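Local coordinates for ABC transporter, substrate-binding protein (Streptococcus pneumoniae, PDB 5G5Y) that captures short- and long-chain fructooligosaccharides, preferring tetrasaccharides and larger, and serves as the solute-binding component of the FusABC-MsmK importer, at residues A[343-346]-A[347-350]; A[433-436]-A[437-441]; A[440-443]-A[444-448]. All coordinates share one frame; numbering follows the deposited sequence.

Interaction 1 (A[343-346]-A[347-350]); sequences YGDD and KQQN
N350 reaches back across the loop with its carboxamide and clasps the backbone of D345 from both ends of the amide. OD1 of N350 accepts the backbone N-H of D345 at 2.9 Å, while ND2 of N350 gives a proton to O of D345, also at 2.9 Å. This second bond lies in the plane of both groups and uses a lone pair of the D345 carbonyl. Two bonds to one residue fix the rotation of the amide. The side chain of D345 runs at about a right angle to that of K347: with CG anti to the backbone N (chi1 -157°), the carboxylate turns toward the next residues, and OD1 of D345 takes the backbone N-H of K347 at 3.0 Å from above the carboxylate plane. An aspartate side chain accepting the N-H two residues on is an Asx turn, here set at the tip of the loop between helix 332-340 and strand 352-355. OD1 of D345 also receives a water that accepts from NZ of K347; the lysine chain, bent at chi4 (77°), brings NZ to this water. K347 lies alongside D346, pointing the same way; its NZ stays 4.0 Å from OD1 of D346, too far for a salt bridge. OD2 of D345 lies by OE1 of Q348, two acceptors with their planes 89° apart and a water placed to donate to either. OD2 also bonds a glycerol, probably from the crystallisation liquor. Q348 rests against K377 and T378 of helix 370-378.

Interaction 2 (A[433-436]-A[437-441]); sequences DKIA and HIEAD. With ZN (zinc ion), chain H.
H437 is held at both ends: its backbone N-H bonds O of D433 at 3.1 Å, and its NE2 binds a zinc ion at 2.0 Å. OD2 of D441, one helical turn on, binds the same zinc, also at 2.0 Å. With CG anti to the backbone N (chi1 178°), the imidazole swings off the helix and turns NE2 to face the D441 carboxylate, the metal between them; CG of D441 lies at the ring's edge, in its plane. Beneath the site the backbone of helix 429-455 runs in regular i to i+4 bonds, among them N of A440 to O of A436 at 2.9 Å. Round the helix from the zinc, E439 extends obliquely past I435, its OE2 lying 3.4 Å from CG2 of I435; the same OE2 is hydrogen-bonded to Y478 OH of helix 475-492. I438 folds its CG1 against O of K434 at 3.3 Å, and both isoleucines press on Y478, with I435 also on I481. H437 and D441 make an i, i+4 His-Asp pair, a common two-ligand zinc arrangement on a helix. Zinc on NE2 should oppose protonation of the ring to imidazolium and make the remaining ND1-H more acidic, while offsetting part of the carboxylate's negative charge.

Interaction 3 (A[440-443]-A[444-448]); sequences ADMN and DYIYR. With ZN (zinc ion), chain H.
M442 and I446 lie side by side on helix 429-455, pointing the same way, and I446 can be followed outward. Its CB passes 3.6 Å from O of N443; CG1, anti to the carbonyl carbon (chi1 -73°), comes 3.5 Å from O of M442; CD1 at the tip meets CG of M442 at 4.0 Å. Both side chains then press on F220 of strand 218-220, itself a residue of the second calcium site, and I446 also touches Y466 and L470 of helix 459-472. O of M442 accepts the backbone N-H of I446 (N to O 2.9 Å), nearly straight on. It also lies at the edge of the Y445 ring, near its plane. Y447, on another side of the helix, bonds through OH to N189 and K195. Just before I446 the backbone bonding is interrupted at N of D444 and Y445: a water accepts from N of D444 and donates to O of A440, and a second, 2.9 Å from N of Y445, donates to O of D441. Each water stands in for a missing i to i+4 bond and satisfies both of its ends. Such insertion of solvent between amide and carbonyl is typical of a solvated kink in an alpha-helix.

Overall arrangement
Interactions 2 and 3 follow one another on helix 429-455, sharing A440 and D441, with centres about 11 Å apart. D441 joins them: its carboxylate completes the zinc pair of interaction 2, while its carbonyl holds a water at the kink of interaction 3. The hydrophobic side of the helix leads towards the second calcium site, whose ion is about 14 Å from the side chain of I438 and about 11 Å from that of I446. Interaction 1 lies on the opposite side of the chain's centre, about 48 Å from interaction 2 between centres, and touches neither. Its approach to the sugar site is through Q348, whose side chain is about 10 Å from those of substrate-binding R375 and E379.

Interaction 1 (A[343-346]-A[347-350])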
loop_
_atom_site.group_PDB
_atom_site.type_symbol
_atom_site.label_atom_id
_atom_site.label_comp_id
_atom_site.label_asym_id
_atom_site.label_seq_id
_atom_site.Cartn_x
_atom_site.Cartn_y
_atom_site.Cartn_z
ATOM N N TYR A 343 -9.578 11.990 20.824
ATOM C CA TYR A 343 -10.787 11.891 21.627
ATOM C C TYR A 343 -10.893 13.150 22.480
ATOM O O TYR A 343 -9.891 13.857 22.692
ATOM C CB TYR A 343 -10.666 10.692 22.596
ATOM C CG TYR A 343 -9.561 10.882 23.618
ATOM C CD1 TYR A 343 -8.241 10.512 23.323
ATOM C CD2 TYR A 343 -9.807 11.535 24.845
ATOM C CE1 TYR A 343 -7.212 10.747 24.221
ATOM C CE2 TYR A 343 -8.785 11.755 25.757
ATOM C CZ TYR A 343 -7.486 11.363 25.429
ATOM O OH TYR A 343 -6.471 11.578 26.303
ATOM N N GLY A 344 -12.099 13.385 23.006
ATOM C CA GLY A 344 -12.319 14.343 24.099
ATOM C C GLY A 344 -12.401 15.814 23.728
ATOM O O GLY A 344 -12.458 16.659 24.626
ATOM N N ASP A 345 -12.413 16.153 22.443
ATOM C CA ASP A 345 -12.573 17.556 22.043
ATOM C C ASP A 345 -14.049 17.968 22.152
ATOM O O ASP A 345 -14.920 17.326 21.563
ATOM C CB ASP A 345 -12.082 17.807 20.618
ATOM C CG ASP A 345 -11.712 19.295 20.360
ATOM O OD1 ASP A 345 -12.024 20.179 21.203
ATOM O OD2 ASP A 345 -11.106 19.578 19.307
ATOM N N ASP A 346 -14.317 19.047 22.893
ATOM C CA ASP A 346 -15.661 19.656 22.895
ATOM C C ASP A 346 -15.900 20.722 21.794
ATOM O O ASP A 346 -16.992 21.238 21.702
ATOM C CB ASP A 346 -16.015 20.210 24.287
ATOM C CG ASP A 346 -15.164 21.404 24.696
ATOM O OD1 ASP A 346 -14.381 21.923 23.872
ATOM O OD2 ASP A 346 -15.274 21.832 25.864
ATOM N N LYS A 347 -14.905 21.040 20.963
ATOM C CA LYS A 347 -15.051 22.073 19.912
ATOM C C LYS A 347 -15.265 21.534 18.497
ATOM O O LYS A 347 -15.557 22.302 17.576
ATOM C CB LYS A 347 -13.826 22.988 19.892
ATOM C CG LYS A 347 -13.444 23.610 21.233
ATOM C CD LYS A 347 -12.176 24.449 21.101
ATOM C CE LYS A 347 -11.819 25.202 22.371
ATOM N NZ LYS A 347 -11.186 24.354 23.433
ATOM N N GLN A 348 -15.067 20.228 18.302
ATOM C CA GLN A 348 -15.349 19.567 17.028
ATOM C C GLN A 348 -15.519 18.065 17.284
ATOM O O GLN A 348 -15.354 17.603 18.408
ATOM C CB GLN A 348 -14.249 19.852 15.960
ATOM C CG GLN A 348 -12.920 19.151 16.209
ATOM C CD GLN A 348 -11.723 19.646 15.387
ATOM O OE1 GLN A 348 -10.574 19.556 15.845
ATOM N NE2 GLN A 348 -11.960 20.122 14.191
ATOM N N GLN A 349 -15.877 17.325 16.239
ATOM C CA GLN A 349 -16.071 15.896 16.342
ATOM C C GLN A 349 -14.748 15.181 16.684
ATOM O O GLN A 349 -13.675 15.761 16.554
ATOM C CB GLN A 349 -16.666 15.349 15.050
ATOM C CG GLN A 349 -18.156 15.614 14.925
ATOM C CD GLN A 349 -18.729 14.940 13.711
ATOM O OE1 GLN A 349 -18.890 13.711 13.685
ATOM N NE2 GLN A 349 -19.033 15.722 12.685
ATOM N N ASN A 350 -14.862 13.935 17.116
ATOM C CA ASN A 350 -13.706 13.098 17.519
ATOM C C ASN A 350 -13.698 11.765 16.800
ATOM O O ASN A 350 -14.716 11.114 16.696
ATOM C CB ASN A 350 -13.729 12.836 19.011
ATOM C CG ASN A 350 -13.538 14.113 19.834
ATOM O OD1 ASN A 350 -12.421 14.588 20.039
ATOM N ND2 ASN A 350 -14.655 14.681 20.305
HETATM O O HOH W 1 -9.549 17.756 17.982
HETATM O O HOH W 2 -10.182 21.770 22.505
#

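Interaction 2 (A[433-436]-A[437-441])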
loop_
_atom_site.group_PDB
_atom_site.type_symbol
_atom_site.label_atom_id
_atom_site.label_comp_id
_atom_site.label_asym_id
_atom_site.label_seq_id
_atom_site.Cartn_x
_atom_site.Cartn_y
_atom_site.Cartn_z
ATOM N N ASP A 433 19.992 3.190 -8.041
ATOM C CA ASP A 433 20.085 3.768 -9.377
ATOM C C ASP A 433 20.002 2.712 -10.490
ATOM O O ASP A 433 19.381 2.947 -11.503
ATOM C CB ASP A 433 21.379 4.589 -9.539
ATOM C CG ASP A 433 21.419 5.831 -8.633
ATOM O OD1 ASP A 433 20.373 6.268 -8.061
ATOM O OD2 ASP A 433 22.534 6.372 -8.508
ATOM N N LYS A 434 20.648 1.575 -10.315
ATOM C CA LYS A 434 20.570 0.501 -11.295
ATOM C C LYS A 434 19.146 -0.028 -11.467
ATOM O O LYS A 434 18.689 -0.282 -12.587
ATOM C CB LYS A 434 21.443 -0.676 -10.872
ATOM C CG LYS A 434 22.924 -0.426 -11.017
ATOM C CD LYS A 434 23.761 -1.696 -10.906
ATOM C CE LYS A 434 23.892 -2.138 -9.473
ATOM N NZ LYS A 434 24.655 -3.407 -9.307
ATOM N N ILE A 435 18.473 -0.211 -10.339
ATOM C CA ILE A 435 17.100 -0.728 -10.320
ATOM C C ILE A 435 16.130 0.295 -10.937
ATOM O O ILE A 435 15.284 -0.083 -11.743
ATOM C CB ILE A 435 16.715 -1.122 -8.856
ATOM C CG1 ILE A 435 17.533 -2.333 -8.386
ATOM C CG2 ILE A 435 15.217 -1.384 -8.640
ATOM C CD1 ILE A 435 17.388 -3.602 -9.203
ATOM N N ALA A 436 16.305 1.575 -10.609
ATOM C CA ALA A 436 15.494 2.668 -11.163
ATOM C C ALA A 436 15.583 2.758 -12.677
ATOM O O ALA A 436 14.581 2.985 -13.373
ATOM C CB ALA A 436 15.885 4.008 -10.531
ATOM N N HIS A 437 16.795 2.636 -13.183
ATOM C CA HIS A 437 17.038 2.640 -14.603
ATOM C C HIS A 437 16.339 1.462 -15.285
ATOM O O HIS A 437 15.648 1.657 -16.287
ATOM C CB HIS A 437 18.549 2.630 -14.877
ATOM C CG HIS A 437 18.932 2.596 -16.322
ATOM N ND1 HIS A 437 20.244 2.713 -16.726
ATOM C CD2 HIS A 437 18.208 2.482 -17.460
ATOM C CE1 HIS A 437 20.310 2.672 -18.044
ATOM N NE2 HIS A 437 19.086 2.529 -18.513
ATOM N N ILE A 438 16.523 0.259 -14.762
ATOM C CA ILE A 438 15.925 -0.912 -15.368
ATOM C C ILE A 438 14.388 -0.795 -15.409
ATOM O O ILE A 438 13.751 -1.112 -16.446
ATOM C CB ILE A 438 16.401 -2.229 -14.708
ATOM C CG1 ILE A 438 17.895 -2.435 -14.994
ATOM C CG2 ILE A 438 15.635 -3.446 -15.276
ATOM C CD1 ILE A 438 18.537 -3.491 -14.116
ATOM N N GLU A 439 13.815 -0.351 -14.297
ATOM C CA GLU A 439 12.340 -0.190 -14.195
ATOM C C GLU A 439 11.835 0.911 -15.134
ATOM O O GLU A 439 10.799 0.755 -15.776
ATOM C CB GLU A 439 11.925 0.120 -12.750
ATOM C CG GLU A 439 12.033 -1.110 -11.859
ATOM C CD GLU A 439 11.874 -0.821 -10.368
ATOM O OE1 GLU A 439 11.625 0.321 -9.994
ATOM O OE2 GLU A 439 11.993 -1.759 -9.558
ATOM N N ALA A 440 12.567 2.010 -15.229
ATOM C CA ALA A 440 12.203 3.079 -16.164
ATOM C C ALA A 440 12.210 2.567 -17.609
ATOM O O ALA A 440 11.381 2.970 -18.395
ATOM C CB ALA A 440 13.097 4.286 -16.003
ATOM N N ASP A 441 13.122 1.661 -17.949
ATOM C CA ASP A 441 13.204 1.112 -19.291
ATOM C C ASP A 441 12.160 0.069 -19.567
ATOM O O ASP A 441 11.614 0.006 -20.687
ATOM C CB ASP A 441 14.572 0.466 -19.542
ATOM C CG ASP A 441 15.699 1.491 -19.801
ATOM O OD1 ASP A 441 15.493 2.732 -19.797
ATOM O OD2 ASP A 441 16.804 0.976 -20.045
HETATM ZN ZN ZN H . 18.479 2.085 -20.378
#

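Interaction 3 (A[440-443]-A[444-448])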
loop_
_atom_site.group_PDB
_atom_site.type_symbol
_atom_site.label_atom_id
_atom_site.label_comp_id
_atom_site.label_asym_id
_atom_site.label_seq_id
_atom_site.Cartn_x
_atom_site.Cartn_y
_atom_site.Cartn_z
ATOM N N ALA A 440 12.567 2.010 -15.229
ATOM C CA ALA A 440 12.203 3.079 -16.164
ATOM C C ALA A 440 12.210 2.567 -17.609
ATOM O O ALA A 440 11.381 2.970 -18.395
ATOM C CB ALA A 440 13.097 4.286 -16.003
ATOM N N ASP A 441 13.122 1.661 -17.949
ATOM C CA ASP A 441 13.204 1.112 -19.291
ATOM C C ASP A 441 12.160 0.069 -19.567
ATOM O O ASP A 441 11.614 0.006 -20.687
ATOM C CB ASP A 441 14.572 0.466 -19.542
ATOM C CG ASP A 441 15.699 1.491 -19.801
ATOM O OD1 ASP A 441 15.493 2.732 -19.797
ATOM O OD2 ASP A 441 16.804 0.976 -20.045
ATOM N N MET A 442 11.935 -0.833 -18.603
ATOM C CA MET A 442 11.129 -2.022 -18.903
ATOM C C MET A 442 9.641 -1.957 -18.506
ATOM O O MET A 442 8.861 -2.612 -19.163
ATOM C CB MET A 442 11.771 -3.329 -18.446
ATOM C CG MET A 442 11.593 -3.744 -17.028
ATOM S SD MET A 442 12.286 -5.406 -16.769
ATOM C CE MET A 442 12.184 -5.300 -14.973
ATOM N N ASN A 443 9.269 -1.137 -17.519
ATOM C CA ASN A 443 7.918 -1.212 -16.938
ATOM C C ASN A 443 6.834 -0.884 -17.949
ATOM O O ASN A 443 5.868 -1.662 -18.120
ATOM C CB ASN A 443 7.786 -0.363 -15.669
ATOM C CG ASN A 443 8.482 -1.006 -14.471
ATOM O OD1 ASN A 443 9.004 -2.118 -14.576
ATOM N ND2 ASN A 443 8.480 -0.325 -13.340
ATOM N N ASP A 444 6.982 0.234 -18.641
ATOM C CA ASP A 444 5.999 0.644 -19.650
ATOM C C ASP A 444 5.977 -0.348 -20.805
ATOM O O ASP A 444 4.919 -0.634 -21.329
ATOM C CB ASP A 444 6.257 2.071 -20.171
ATOM C CG ASP A 444 5.959 3.178 -19.112
ATOM O OD1 ASP A 444 5.104 2.988 -18.241
ATOM O OD2 ASP A 444 6.581 4.271 -19.169
ATOM N N TYR A 445 7.135 -0.890 -21.165
ATOM C CA TYR A 445 7.232 -1.931 -22.223
ATOM C C TYR A 445 6.426 -3.192 -21.887
ATOM O O TYR A 445 5.703 -3.756 -22.724
ATOM C CB TYR A 445 8.709 -2.288 -22.474
ATOM C CG TYR A 445 8.912 -3.445 -23.402
ATOM C CD1 TYR A 445 8.716 -3.306 -24.781
ATOM C CD2 TYR A 445 9.295 -4.686 -22.922
ATOM C CE1 TYR A 445 8.891 -4.387 -25.631
ATOM C CE2 TYR A 445 9.466 -5.768 -23.754
ATOM C CZ TYR A 445 9.253 -5.619 -25.125
ATOM O OH TYR A 445 9.420 -6.715 -25.960
ATOM N N ILE A 446 6.569 -3.660 -20.656
ATOM C CA ILE A 446 5.812 -4.817 -20.200
ATOM C C ILE A 446 4.286 -4.581 -20.373
ATOM O O ILE A 446 3.554 -5.442 -20.898
ATOM C CB ILE A 446 6.151 -5.149 -18.732
ATOM C CG1 ILE A 446 7.550 -5.771 -18.649
ATOM C CG2 ILE A 446 5.108 -6.102 -18.120
ATOM C CD1 ILE A 446 8.127 -5.745 -17.274
ATOM N N TYR A 447 3.811 -3.425 -19.952
ATOM C CA TYR A 447 2.383 -3.125 -20.095
ATOM C C TYR A 447 1.978 -2.877 -21.550
ATOM O O TYR A 447 0.878 -3.212 -21.931
ATOM C CB TYR A 447 1.953 -1.993 -19.188
ATOM C CG TYR A 447 1.839 -2.393 -17.707
ATOM C CD1 TYR A 447 1.187 -3.559 -17.306
ATOM C CD2 TYR A 447 2.393 -1.599 -16.712
ATOM C CE1 TYR A 447 1.105 -3.912 -15.953
ATOM C CE2 TYR A 447 2.313 -1.939 -15.366
ATOM C CZ TYR A 447 1.656 -3.099 -14.996
ATOM O OH TYR A 447 1.548 -3.430 -13.670
ATOM N N ARG A 448 2.844 -2.276 -22.341
ATOM C CA ARG A 448 2.520 -2.058 -23.756
ATOM C C ARG A 448 2.306 -3.402 -24.471
ATOM O O ARG A 448 1.313 -3.581 -25.164
ATOM C CB ARG A 448 3.602 -1.245 -24.461
ATOM C CG ARG A 448 3.243 -0.966 -25.932
ATOM C CD ARG A 448 4.252 -0.085 -26.654
ATOM N NE ARG A 448 5.591 -0.651 -26.835
ATOM C CZ ARG A 448 5.970 -1.498 -27.799
ATOM N NH1 ARG A 448 5.105 -1.998 -28.688
ATOM N NH2 ARG A 448 7.254 -1.867 -27.871
HETATM ZN ZN ZN H . 18.479 2.085 -20.378
HETATM O O HOH W 3 8.787 2.328 -17.891
HETATM O O HOH W 4 9.240 1.068 -20.915
#